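Local coordinates for protein nitrite transporter NirC (Salmonella enterica subsp. enterica serovar Typhimurium, PDB 4FC4) that carries nitrite into and out of the cell across the cytoplasmic membrane as a pentameric channel of the formate/nitrite transporter family, at residues G82-L87 and G232-G237; S136-V141 and A206-G211; L143-A148 and G223-W228; T151-K156 and G194-V199. All coordinates share one frame; numbering follows the deposited sequence.

Contact 1 (G82-L87 and G232-G237); sequences GHTMFL and GNTLSG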
loop_
_atom_site.group_PDB
_atom_site.type_symbol
_atom_site.label_atom_id
_atom_site.label_comp_id
_atom_site.label_asym_id
_atom_site.label_seq_id
_atom_site.Cartn_x
_atom_site.Cartn_y
_atom_site.Cartn_z
ATOM N N GLY B 82 -2.585 -6.754 25.701
ATOM C CA GLY B 82 -2.107 -7.994 25.059
ATOM C C GLY B 82 -1.799 -9.020 26.145
ATOM O O GLY B 82 -2.047 -10.217 25.963
ATOM N N HIS B 83 -1.273 -8.544 27.275
ATOM C CA HIS B 83 -1.063 -9.398 28.423
ATOM C C HIS B 83 -2.319 -10.132 28.836
ATOM O O HIS B 83 -2.241 -11.318 29.265
ATOM C CB HIS B 83 -0.416 -8.627 29.589
ATOM C CG HIS B 83 1.063 -8.359 29.408
ATOM N ND1 HIS B 83 1.866 -8.046 30.432
ATOM C CD2 HIS B 83 1.873 -8.363 28.255
ATOM C CE1 HIS B 83 3.142 -7.880 30.002
ATOM N NE2 HIS B 83 3.155 -8.075 28.661
ATOM N N THR B 84 -3.494 -9.487 28.692
ATOM C CA THR B 84 -4.737 -10.181 29.104
ATOM C C THR B 84 -4.912 -11.531 28.374
ATOM O O THR B 84 -5.293 -12.554 29.038
ATOM C CB THR B 84 -6.031 -9.356 28.949
ATOM O OG1 THR B 84 -6.274 -9.126 27.575
ATOM C CG2 THR B 84 -5.990 -8.058 29.708
ATOM N N MET B 85 -4.651 -11.519 27.039
ATOM C CA MET B 85 -4.619 -12.752 26.210
ATOM C C MET B 85 -3.448 -13.688 26.507
ATOM O O MET B 85 -3.671 -14.884 26.726
ATOM C CB MET B 85 -4.641 -12.453 24.714
ATOM C CG MET B 85 -4.665 -13.670 23.783
ATOM S SD MET B 85 -4.732 -13.085 22.047
ATOM C CE MET B 85 -3.042 -12.581 21.748
ATOM N N PHE B 86 -2.225 -13.155 26.551
ATOM C CA PHE B 86 -1.027 -13.988 26.621
ATOM C C PHE B 86 -1.059 -14.813 27.904
ATOM O O PHE B 86 -0.854 -16.071 27.918
ATOM C CB PHE B 86 0.269 -13.124 26.581
ATOM C CG PHE B 86 0.617 -12.548 25.213
ATOM C CD1 PHE B 86 0.777 -13.369 24.085
ATOM C CD2 PHE B 86 0.821 -11.162 25.052
ATOM C CE1 PHE B 86 1.121 -12.821 22.829
ATOM C CE2 PHE B 86 1.156 -10.610 23.806
ATOM C CZ PHE B 86 1.294 -11.433 22.694
ATOM N N LEU B 87 -1.305 -14.084 28.994
ATOM C CA LEU B 87 -1.301 -14.669 30.314
ATOM C C LEU B 87 -2.411 -15.694 30.479
ATOM O O LEU B 87 -2.227 -16.687 31.161
ATOM C CB LEU B 87 -1.343 -13.588 31.381
ATOM C CG LEU B 87 -0.192 -12.575 31.305
ATOM C CD1 LEU B 87 -0.271 -11.639 32.492
ATOM C CD2 LEU B 87 1.169 -13.258 31.327
ATOM N N GLY B 232 -13.388 -4.111 30.480
ATOM C CA GLY B 232 -13.935 -4.566 29.191
ATOM C C GLY B 232 -12.851 -5.118 28.286
ATOM O O GLY B 232 -13.038 -6.167 27.658
ATOM N N ASN B 233 -11.729 -4.405 28.193
ATOM C CA ASN B 233 -10.535 -4.908 27.490
ATOM C C ASN B 233 -10.178 -6.337 27.967
ATOM O O ASN B 233 -9.810 -7.206 27.138
ATOM C CB ASN B 233 -9.304 -3.996 27.703
ATOM C CG ASN B 233 -9.385 -2.668 26.969
ATOM O OD1 ASN B 233 -8.631 -1.731 27.301
ATOM N ND2 ASN B 233 -10.254 -2.570 25.942
ATOM N N THR B 234 -10.264 -6.542 29.294
ATOM C CA THR B 234 -9.883 -7.777 29.957
ATOM C C THR B 234 -10.825 -8.935 29.618
ATOM O O THR B 234 -10.355 -9.995 29.246
ATOM C CB THR B 234 -9.835 -7.583 31.492
ATOM O OG1 THR B 234 -8.978 -6.467 31.771
ATOM C CG2 THR B 234 -9.305 -8.820 32.192
ATOM N N LEU B 235 -12.138 -8.721 29.724
ATOM C CA LEU B 235 -13.128 -9.643 29.125
ATOM C C LEU B 235 -12.759 -10.248 27.742
ATOM O O LEU B 235 -12.708 -11.467 27.581
ATOM C CB LEU B 235 -14.530 -9.002 29.020
ATOM C CG LEU B 235 -15.557 -9.957 28.402
ATOM C CD1 LEU B 235 -15.652 -11.245 29.215
ATOM C CD2 LEU B 235 -16.946 -9.344 28.327
ATOM N N SER B 236 -12.575 -9.407 26.743
ATOM C CA SER B 236 -12.323 -9.888 25.363
ATOM C C SER B 236 -10.925 -10.558 25.199
ATOM O O SER B 236 -10.796 -11.553 24.485
ATOM C CB SER B 236 -12.561 -8.779 24.351
ATOM O OG SER B 236 -11.837 -7.593 24.677
ATOM N N GLY B 237 -9.910 -10.060 25.909
ATOM C CA GLY B 237 -8.578 -10.635 25.869
ATOM C C GLY B 237 -8.577 -12.010 26.488
ATOM O O GLY B 237 -8.119 -12.963 25.874
#

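Contact 2 (S136-V141 and A206-G211); sequences SIVHSV and ALSWFG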
loop_
_atom_site.group_PDB
_atom_site.type_symbol
_atom_site.label_atom_id
_atom_site.label_comp_id
_atom_site.label_asym_id
_atom_site.label_seq_id
_atom_site.Cartn_x
_atom_site.Cartn_y
_atom_site.Cartn_z
ATOM N N SER B 136 -10.267 22.284 21.277
ATOM C CA SER B 136 -9.567 21.106 20.827
ATOM C C SER B 136 -10.350 19.784 21.011
ATOM O O SER B 136 -10.922 19.511 22.107
ATOM C CB SER B 136 -8.216 20.986 21.546
ATOM O OG SER B 136 -7.604 19.679 21.360
ATOM N N ILE B 137 -10.278 18.928 19.984
ATOM C CA ILE B 137 -10.953 17.637 20.065
ATOM C C ILE B 137 -10.409 16.750 21.180
ATOM O O ILE B 137 -11.121 15.857 21.638
ATOM C CB ILE B 137 -11.066 16.866 18.702
ATOM C CG1 ILE B 137 -9.710 16.398 18.165
ATOM C CG2 ILE B 137 -11.789 17.747 17.678
ATOM C CD1 ILE B 137 -9.832 15.271 17.100
ATOM N N VAL B 138 -9.164 16.983 21.587
ATOM C CA VAL B 138 -8.588 16.331 22.768
ATOM C C VAL B 138 -9.506 16.584 23.956
ATOM O O VAL B 138 -9.842 15.647 24.682
ATOM C CB VAL B 138 -7.099 16.775 23.047
ATOM C CG1 VAL B 138 -6.660 16.628 24.506
ATOM C CG2 VAL B 138 -6.101 16.022 22.157
ATOM N N HIS B 139 -9.956 17.820 24.140
ATOM C CA HIS B 139 -10.885 18.121 25.280
ATOM C C HIS B 139 -12.292 17.622 25.120
ATOM O O HIS B 139 -12.845 17.064 26.081
ATOM C CB HIS B 139 -10.857 19.583 25.668
ATOM C CG HIS B 139 -9.481 20.062 25.955
ATOM N ND1 HIS B 139 -8.957 21.159 25.381
ATOM C CD2 HIS B 139 -8.460 19.481 26.706
ATOM C CE1 HIS B 139 -7.680 21.303 25.785
ATOM N NE2 HIS B 139 -7.380 20.279 26.602
ATOM N N SER B 140 -12.880 17.755 23.926
ATOM C CA SER B 140 -14.253 17.328 23.787
ATOM C C SER B 140 -14.341 15.787 23.762
ATOM O O SER B 140 -15.256 15.188 24.338
ATOM C CB SER B 140 -14.926 18.000 22.613
ATOM O OG SER B 140 -14.218 17.730 21.435
ATOM N N VAL B 141 -13.365 15.121 23.164
ATOM C CA VAL B 141 -13.409 13.641 23.144
ATOM C C VAL B 141 -13.113 13.028 24.532
ATOM O O VAL B 141 -13.802 12.103 24.944
ATOM C CB VAL B 141 -12.540 13.045 21.997
ATOM C CG1 VAL B 141 -12.547 11.513 21.987
ATOM C CG2 VAL B 141 -13.067 13.554 20.694
ATOM N N ALA B 206 -4.329 12.287 29.719
ATOM C CA ALA B 206 -3.236 13.043 30.332
ATOM C C ALA B 206 -3.069 14.353 29.525
ATOM O O ALA B 206 -2.936 15.470 30.096
ATOM C CB ALA B 206 -1.961 12.194 30.421
ATOM N N LEU B 207 -3.147 14.219 28.211
ATOM C CA LEU B 207 -3.130 15.352 27.298
ATOM C C LEU B 207 -4.233 16.379 27.596
ATOM O O LEU B 207 -3.975 17.576 27.674
ATOM C CB LEU B 207 -3.326 14.835 25.872
ATOM C CG LEU B 207 -2.154 14.117 25.214
ATOM C CD1 LEU B 207 -2.622 13.636 23.857
ATOM C CD2 LEU B 207 -0.908 15.019 25.122
ATOM N N SER B 208 -5.474 15.928 27.750
ATOM C CA SER B 208 -6.498 16.863 28.131
ATOM C C SER B 208 -6.216 17.439 29.531
ATOM O O SER B 208 -6.404 18.657 29.775
ATOM C CB SER B 208 -7.896 16.256 28.036
ATOM O OG SER B 208 -8.827 17.270 28.367
ATOM N N TRP B 209 -5.735 16.593 30.442
ATOM C CA TRP B 209 -5.457 17.047 31.820
ATOM C C TRP B 209 -4.440 18.154 31.858
ATOM O O TRP B 209 -4.611 19.135 32.606
ATOM C CB TRP B 209 -5.024 15.889 32.726
ATOM C CG TRP B 209 -4.951 16.290 34.180
ATOM C CD1 TRP B 209 -3.811 16.410 34.972
ATOM C CD2 TRP B 209 -6.073 16.668 35.069
ATOM N NE1 TRP B 209 -4.131 16.817 36.251
ATOM C CE2 TRP B 209 -5.464 16.990 36.386
ATOM C CE3 TRP B 209 -7.464 16.762 34.921
ATOM C CZ2 TRP B 209 -6.234 17.384 37.485
ATOM C CZ3 TRP B 209 -8.229 17.156 36.041
ATOM C CH2 TRP B 209 -7.620 17.459 37.291
ATOM N N PHE B 210 -3.373 18.020 31.049
ATOM C CA PHE B 210 -2.307 19.024 31.047
ATOM C C PHE B 210 -2.689 20.237 30.194
ATOM O O PHE B 210 -1.926 21.163 30.070
ATOM C CB PHE B 210 -0.961 18.454 30.551
ATOM C CG PHE B 210 -0.438 17.274 31.349
ATOM C CD1 PHE B 210 -0.507 17.254 32.758
ATOM C CD2 PHE B 210 0.160 16.184 30.679
ATOM C CE1 PHE B 210 -0.045 16.153 33.470
ATOM C CE2 PHE B 210 0.647 15.095 31.382
ATOM C CZ PHE B 210 0.551 15.073 32.784
ATOM N N GLY B 211 -3.857 20.244 29.588
ATOM C CA GLY B 211 -4.201 21.344 28.711
ATOM C C GLY B 211 -5.322 22.133 29.323
ATOM O O GLY B 211 -5.618 21.967 30.511
#

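Contact 3 (L143-A148 and G223-W228); sequences LAKTTA and GHNLLW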
loop_
_atom_site.group_PDB
_atom_site.type_symbol
_atom_site.label_atom_id
_atom_site.label_comp_id
_atom_site.label_asym_id
_atom_site.label_seq_id
_atom_site.Cartn_x
_atom_site.Cartn_y
_atom_site.Cartn_z
ATOM N N LEU B 143 -13.617 14.360 27.510
ATOM C CA LEU B 143 -14.780 14.622 28.380
ATOM C C LEU B 143 -15.919 13.643 28.032
ATOM O O LEU B 143 -16.451 12.999 28.915
ATOM C CB LEU B 143 -15.217 16.101 28.323
ATOM C CG LEU B 143 -16.570 16.480 28.956
ATOM C CD1 LEU B 143 -16.540 16.393 30.478
ATOM C CD2 LEU B 143 -17.062 17.874 28.507
ATOM N N ALA B 144 -16.215 13.470 26.738
ATOM C CA ALA B 144 -17.270 12.527 26.332
ATOM C C ALA B 144 -16.931 11.104 26.826
ATOM O O ALA B 144 -17.820 10.354 27.271
ATOM C CB ALA B 144 -17.586 12.590 24.816
ATOM N N LYS B 145 -15.645 10.756 26.819
ATOM C CA LYS B 145 -15.249 9.411 27.260
ATOM C C LYS B 145 -15.462 9.270 28.758
ATOM O O LYS B 145 -15.770 8.170 29.216
ATOM C CB LYS B 145 -13.819 9.074 26.905
ATOM C CG LYS B 145 -13.581 8.703 25.442
ATOM C CD LYS B 145 -12.096 8.838 25.132
ATOM C CE LYS B 145 -11.720 8.354 23.748
ATOM N NZ LYS B 145 -12.009 6.923 23.617
ATOM N N THR B 146 -15.341 10.381 29.498
ATOM C CA THR B 146 -15.374 10.287 30.955
ATOM C C THR B 146 -16.763 10.261 31.554
ATOM O O THR B 146 -16.947 9.767 32.668
ATOM C CB THR B 146 -14.611 11.443 31.651
ATOM O OG1 THR B 146 -15.278 12.699 31.388
ATOM C CG2 THR B 146 -13.152 11.483 31.206
ATOM N N THR B 147 -17.725 10.881 30.871
ATOM C CA THR B 147 -19.113 10.939 31.396
ATOM C C THR B 147 -20.016 9.836 30.816
ATOM O O THR B 147 -21.155 9.746 31.219
ATOM C CB THR B 147 -19.798 12.292 31.118
ATOM O OG1 THR B 147 -19.913 12.444 29.702
ATOM C CG2 THR B 147 -18.972 13.449 31.679
ATOM N N ALA B 148 -19.507 9.051 29.862
ATOM C CA ALA B 148 -20.200 7.902 29.265
ATOM C C ALA B 148 -20.645 6.811 30.300
ATOM O O ALA B 148 -19.946 6.561 31.270
ATOM C CB ALA B 148 -19.323 7.307 28.133
ATOM N N GLY B 223 -10.873 8.198 36.086
ATOM C CA GLY B 223 -10.859 6.904 36.732
ATOM C C GLY B 223 -12.060 6.054 36.379
ATOM O O GLY B 223 -11.943 4.843 36.192
ATOM N N HIS B 224 -13.218 6.699 36.295
ATOM C CA HIS B 224 -14.461 6.077 35.812
ATOM C C HIS B 224 -14.303 5.393 34.467
ATOM O O HIS B 224 -14.623 4.215 34.340
ATOM C CB HIS B 224 -15.605 7.098 35.762
ATOM C CG HIS B 224 -16.879 6.530 35.193
ATOM N ND1 HIS B 224 -17.689 5.726 35.899
ATOM C CD2 HIS B 224 -17.446 6.639 33.953
ATOM C CE1 HIS B 224 -18.738 5.359 35.151
ATOM N NE2 HIS B 224 -18.589 5.901 33.965
ATOM N N ASN B 225 -13.826 6.114 33.453
ATOM C CA ASN B 225 -13.549 5.487 32.110
ATOM C C ASN B 225 -12.515 4.352 32.162
ATOM O O ASN B 225 -12.806 3.255 31.715
ATOM C CB ASN B 225 -13.099 6.517 31.088
ATOM C CG ASN B 225 -12.736 5.895 29.722
ATOM O OD1 ASN B 225 -11.671 5.284 29.568
ATOM N ND2 ASN B 225 -13.625 6.064 28.724
ATOM N N LEU B 226 -11.327 4.617 32.726
ATOM C CA LEU B 226 -10.261 3.606 32.864
ATOM C C LEU B 226 -10.749 2.326 33.578
ATOM O O LEU B 226 -10.421 1.213 33.121
ATOM C CB LEU B 226 -8.981 4.206 33.490
ATOM C CG LEU B 226 -8.218 5.283 32.680
ATOM C CD1 LEU B 226 -6.869 5.620 33.325
ATOM C CD2 LEU B 226 -7.989 4.832 31.225
ATOM N N LEU B 227 -11.572 2.461 34.638
ATOM C CA LEU B 227 -12.124 1.261 35.291
ATOM C C LEU B 227 -12.916 0.366 34.346
ATOM O O LEU B 227 -12.511 -0.759 34.083
ATOM C CB LEU B 227 -12.961 1.585 36.523
ATOM C CG LEU B 227 -13.628 0.369 37.190
ATOM C CD1 LEU B 227 -12.584 -0.639 37.708
ATOM C CD2 LEU B 227 -14.577 0.804 38.329
ATOM N N TRP B 228 -14.020 0.880 33.808
ATOM C CA TRP B 228 -14.849 0.120 32.866
ATOM C C TRP B 228 -14.184 -0.265 31.535
ATOM O O TRP B 228 -14.368 -1.385 31.045
ATOM C CB TRP B 228 -16.214 0.802 32.718
ATOM C CG TRP B 228 -16.859 0.883 34.084
ATOM C CD1 TRP B 228 -17.005 2.008 34.890
ATOM C CD2 TRP B 228 -17.385 -0.232 34.887
ATOM N NE1 TRP B 228 -17.608 1.683 36.072
ATOM C CE2 TRP B 228 -17.870 0.359 36.134
ATOM C CE3 TRP B 228 -17.531 -1.606 34.681
ATOM C CZ2 TRP B 228 -18.460 -0.417 37.143
ATOM C CZ3 TRP B 228 -18.138 -2.380 35.668
ATOM C CH2 TRP B 228 -18.573 -1.806 36.892
#

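Contact 4 (T151-K156 and G194-V199); sequences TVLFFK and GYEHSV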
loop_
_atom_site.group_PDB
_atom_site.type_symbol
_atom_site.label_atom_id
_atom_site.label_comp_id
_atom_site.label_asym_id
_atom_site.label_seq_id
_atom_site.Cartn_x
_atom_site.Cartn_y
_atom_site.Cartn_z
ATOM N N THR B 151 -21.735 0.823 31.168
ATOM C CA THR B 151 -22.161 -0.312 30.398
ATOM C C THR B 151 -21.608 -0.138 29.013
ATOM O O THR B 151 -20.936 -1.046 28.471
ATOM C CB THR B 151 -23.682 -0.338 30.345
ATOM O OG1 THR B 151 -24.146 -0.997 31.511
ATOM C CG2 THR B 151 -24.181 -1.076 29.107
ATOM N N VAL B 152 -21.841 1.070 28.509
ATOM C CA VAL B 152 -21.390 1.492 27.213
ATOM C C VAL B 152 -19.879 1.345 27.200
ATOM O O VAL B 152 -19.316 0.739 26.259
ATOM C CB VAL B 152 -21.926 2.928 26.842
ATOM C CG1 VAL B 152 -21.094 3.610 25.736
ATOM C CG2 VAL B 152 -23.445 2.875 26.484
ATOM N N LEU B 153 -19.230 1.814 28.267
ATOM C CA LEU B 153 -17.755 1.821 28.277
ATOM C C LEU B 153 -17.180 0.411 28.320
ATOM O O LEU B 153 -16.206 0.092 27.623
ATOM C CB LEU B 153 -17.194 2.702 29.400
ATOM C CG LEU B 153 -17.339 4.211 29.157
ATOM C CD1 LEU B 153 -16.642 4.994 30.242
ATOM C CD2 LEU B 153 -16.775 4.636 27.814
ATOM N N PHE B 154 -17.811 -0.444 29.113
ATOM C CA PHE B 154 -17.378 -1.837 29.210
ATOM C C PHE B 154 -17.395 -2.547 27.843
ATOM O O PHE B 154 -16.400 -3.107 27.392
ATOM C CB PHE B 154 -18.295 -2.551 30.169
ATOM C CG PHE B 154 -17.956 -3.980 30.387
ATOM C CD1 PHE B 154 -17.046 -4.341 31.401
ATOM C CD2 PHE B 154 -18.591 -4.976 29.626
ATOM C CE1 PHE B 154 -16.717 -5.672 31.614
ATOM C CE2 PHE B 154 -18.281 -6.309 29.848
ATOM C CZ PHE B 154 -17.344 -6.662 30.847
ATOM N N PHE B 155 -18.547 -2.494 27.179
ATOM C CA PHE B 155 -18.750 -3.239 25.973
ATOM C C PHE B 155 -17.935 -2.669 24.794
ATOM O O PHE B 155 -17.456 -3.419 23.913
ATOM C CB PHE B 155 -20.239 -3.349 25.755
ATOM C CG PHE B 155 -20.845 -4.378 26.613
ATOM C CD1 PHE B 155 -20.471 -5.720 26.467
ATOM C CD2 PHE B 155 -21.723 -4.033 27.638
ATOM C CE1 PHE B 155 -21.019 -6.703 27.305
ATOM C CE2 PHE B 155 -22.293 -5.008 28.449
ATOM C CZ PHE B 155 -21.944 -6.349 28.291
ATOM N N LYS B 156 -17.712 -1.360 24.822
ATOM C CA LYS B 156 -16.816 -0.783 23.878
ATOM C C LYS B 156 -15.381 -1.189 24.106
ATOM O O LYS B 156 -14.596 -1.391 23.128
ATOM C CB LYS B 156 -16.954 0.717 23.859
ATOM C CG LYS B 156 -17.855 1.140 22.751
ATOM C CD LYS B 156 -18.644 2.305 23.235
ATOM C CE LYS B 156 -18.048 3.575 22.705
ATOM N NZ LYS B 156 -19.197 4.429 22.325
ATOM N N GLY B 194 -15.643 3.528 16.970
ATOM C CA GLY B 194 -15.973 4.069 18.315
ATOM C C GLY B 194 -15.471 3.243 19.513
ATOM O O GLY B 194 -15.854 3.534 20.636
ATOM N N TYR B 195 -14.618 2.216 19.349
ATOM C CA TYR B 195 -14.337 1.369 20.535
ATOM C C TYR B 195 -13.257 1.972 21.522
ATOM O O TYR B 195 -12.542 2.886 21.183
ATOM C CB TYR B 195 -14.014 -0.068 20.144
ATOM C CG TYR B 195 -15.003 -0.725 19.226
ATOM C CD1 TYR B 195 -16.384 -0.497 19.340
ATOM C CD2 TYR B 195 -14.551 -1.594 18.210
ATOM C CE1 TYR B 195 -17.290 -1.120 18.483
ATOM C CE2 TYR B 195 -15.442 -2.213 17.347
ATOM C CZ TYR B 195 -16.804 -1.990 17.493
ATOM O OH TYR B 195 -17.647 -2.614 16.611
ATOM N N GLU B 196 -13.153 1.456 22.730
ATOM C CA GLU B 196 -12.350 2.113 23.801
ATOM C C GLU B 196 -11.095 1.300 24.137
ATOM O O GLU B 196 -11.201 0.114 24.513
ATOM C CB GLU B 196 -13.198 2.247 25.107
ATOM C CG GLU B 196 -14.335 3.281 25.112
ATOM C CD GLU B 196 -13.870 4.733 25.036
ATOM O OE1 GLU B 196 -13.376 5.349 26.024
ATOM O OE2 GLU B 196 -13.986 5.261 23.931
ATOM N N HIS B 197 -9.917 1.917 24.033
ATOM C CA HIS B 197 -8.662 1.234 24.392
ATOM C C HIS B 197 -8.157 1.824 25.678
ATOM O O HIS B 197 -7.948 3.020 25.750
ATOM C CB HIS B 197 -7.614 1.339 23.240
ATOM C CG HIS B 197 -6.394 0.470 23.457
ATOM N ND1 HIS B 197 -5.188 0.982 23.685
ATOM C CD2 HIS B 197 -6.258 -0.941 23.537
ATOM C CE1 HIS B 197 -4.293 -0.042 23.915
ATOM N NE2 HIS B 197 -4.957 -1.216 23.793
ATOM N N SER B 198 -8.069 1.018 26.734
ATOM C CA SER B 198 -7.686 1.499 28.106
ATOM C C SER B 198 -6.335 2.279 28.123
ATOM O O SER B 198 -6.285 3.445 28.525
ATOM C CB SER B 198 -7.656 0.333 29.103
ATOM O OG SER B 198 -6.595 -0.589 28.782
ATOM N N VAL B 199 -5.264 1.648 27.653
ATOM C CA VAL B 199 -3.933 2.303 27.585
ATOM C C VAL B 199 -3.940 3.525 26.650
ATOM O O VAL B 199 -3.387 4.586 26.958
ATOM C CB VAL B 199 -2.827 1.280 27.212
ATOM C CG1 VAL B 199 -1.469 1.927 27.098
ATOM C CG2 VAL B 199 -2.767 0.162 28.248
#

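Contact 1 (G82-L87 and G232-G237)
Helix 80-93 packs closely, at a glycine, against the last membrane helix, 219-248, the axes of the two short segments passing 8.2 Å apart at a crossing angle of -33°. The tight part lies round G237, whose lack of a side chain lets the backbones close up until the CA atoms of M85 and G237 are 4.5 Å apart. T84 is set into this approach: its CB points toward the partner helix, and OG1 takes the crowded place between its own N and carbonyl carbon (chi1 66°), ending 3.2 Å from G237 CA. Beside it the backbones touch directly, M85 CA making a CA-H...O contact with G237 O at 3.5 Å. M85 adds CB, 3.7 Å from the same G237 O; its chain then runs extended away from the contact and bends at chi3, bringing its terminal methyl over one face of its own neighbour F86. The looser part is at T234, a partly exposed residue. There the T84 and T234 side chains cross obliquely, T84 CG2 lying 3.9 Å from T234 CA and 4.0 Å from T234 OG1, so a methyl group is what meets that hydroxyl. Each threonine spends its OG1 within its own helix, T84 on T81 O and T234 on T230 O. N233 ND2 and S236 OG bond G157 O and A158 O of helix 150-172. No classical hydrogen bond joins the two segments, which implies that they are held by close van der Waals fit and one CA-H...O contact, the two threonine hydroxyls being paired within their own helices.

Contact 2 (S136-V141 and A206-G211)
V138 and H139 stand next to each other on the first turn of helix 137-147 and meet L207 and S208, near the end of helix 198-209, in two different ways. V138 points toward the partner with CG1 anti to its backbone N (chi1 155°), and this one methyl lies over the backbone, 3.5 Å from S208 N and 3.6 Å from S208 CA. The same CG1 reaches L207 CB at 4.0 Å, the apolar end of the contact. H139 brings a ring edge instead. With CG anti to the carbonyl carbon (chi1 -54°), the imidazole swings across so that S208 OG, itself anti to the S208 backbone N, lies in the ring plane beside the CD2 edge; the two are modelled too close to support any reading of a bond. Further along the ring, H139 NE2 is 3.7 Å from S208 O and 3.9 Å from G211 C, neither of them a hydrogen bond, while ND1 makes a weak bond to V133 O. G211, without a side chain, gives the backbone the place next to NE2. The start of the first helix is fixed by S136, whose OG accepts from V138 N at 3.1 Å and is also hydrogen-bonded to L130 O. V138 also touches F46 of helix 24-51, and L207 touches Y123 of helix 98-125. An N-capped first turn thus rests against the last turn of the second half of a broken membrane helix, the kind of interrupted helix that marks the formate/nitrite transporter fold.

Contact 3 (L143-A148 and G223-W228)
In the formate/nitrite transporter fold of NirC, the end of helix 137-147 meets the membrane helix 219-248, which crosses it with axes 8.4 Å apart; the backbone carbonyls of K145 and A148 receive N-H groups from helix 219-248. Two neighbouring residues do the work, and both leave their helix with CB directed at the partner and CG anti to the backbone N. N225 (chi1 177°) reaches across with its amide, ND2 donating to K145 O at 3.0 Å in a nearly straight bond. The oxygen lies close to the amide plane of N225, but the donor comes in from above the K145 carbonyl plane and not along a lone pair. ND2 also packs 3.5 Å from K145 CB, and it bonds E196 OE1, so the amide nitrogen serves two acceptors and its rotation is well determined. H224 (chi1 176°) turns its ring edge to the backbone: NE2 donates to A148 O at 3.1 Å, in the ring plane and nearly along the C=O axis. H224 CD2 passes 3.4 Å from T146 O. K145 carries its chain away from helix 219-248, extended as far as CE and bent only at chi4 (-62°), which sets NZ in a salt bridge with E196 OE2. Both segments are thereby linked to the same carboxylate, whose charge probably favours a protonated lysine. T146 points away from helix 219-248 and closes its own turn, OG1 donating to L143 O at 2.8 Å on a lone pair, an oxygen that also accepts from T146 N and T147 N.

Contact 4 (T151-K156 and G194-V199)
K156 O is the polar atom that the partner segment grips, by one bond: E196 N donates to K156 O at 3.2 Å, straight but weak, and Y195 CB lies 3.3 Å from the same K156 O. The rest of the contact is alkyl chain. E196, bent at chi2, offers its CG to K156 CB and to L153 CD2, each at 3.9 Å, while its buried carboxylate is held from outside by K145 and N225. K156 NZ, of opposite charge, stays 5.5 Å from E196 OE2, not in contact, though it may add to the field there. K156 bends at chi2, chi3 and chi4, none of them staggered, to lay CE 3.0 Å from G194 O, a tight and probably strained fit. G194, with phi 94°, ends the preceding helix in a Schellman motif, and H197 N-caps the next one through ND1 to A200 N. The segment 194-199 is therefore the break between helices 177-192 and 198-209, as in other channels of the family. Helix 150-172 lies along this break, with V229 of helix 219-248 also touching E196, and W125 of a neighbouring subunit meeting the ring of F155.

Contacts 1, 2 and 4 are largely buried, contact 3 only partly. Contacts 1 and 3 use successive parts of helix 219-248, one closed by a glycine and a threonine without hydrogen bonds, the other by side-chain N-H groups on carbonyls. Contacts 2 and 3 share helix 137-147, its capped start and its tied end. Contacts 3 and 4, with centres about 9 Å apart, form one polar network through E196, and contact 1 joins it where the N233 amide bonds S198 N and E196 O. Contact 2 lies farthest from contact 1, centres about 27 Å apart, and shares helix 198-209 with contact 4 without touching it; contact 4 alone touches another subunit.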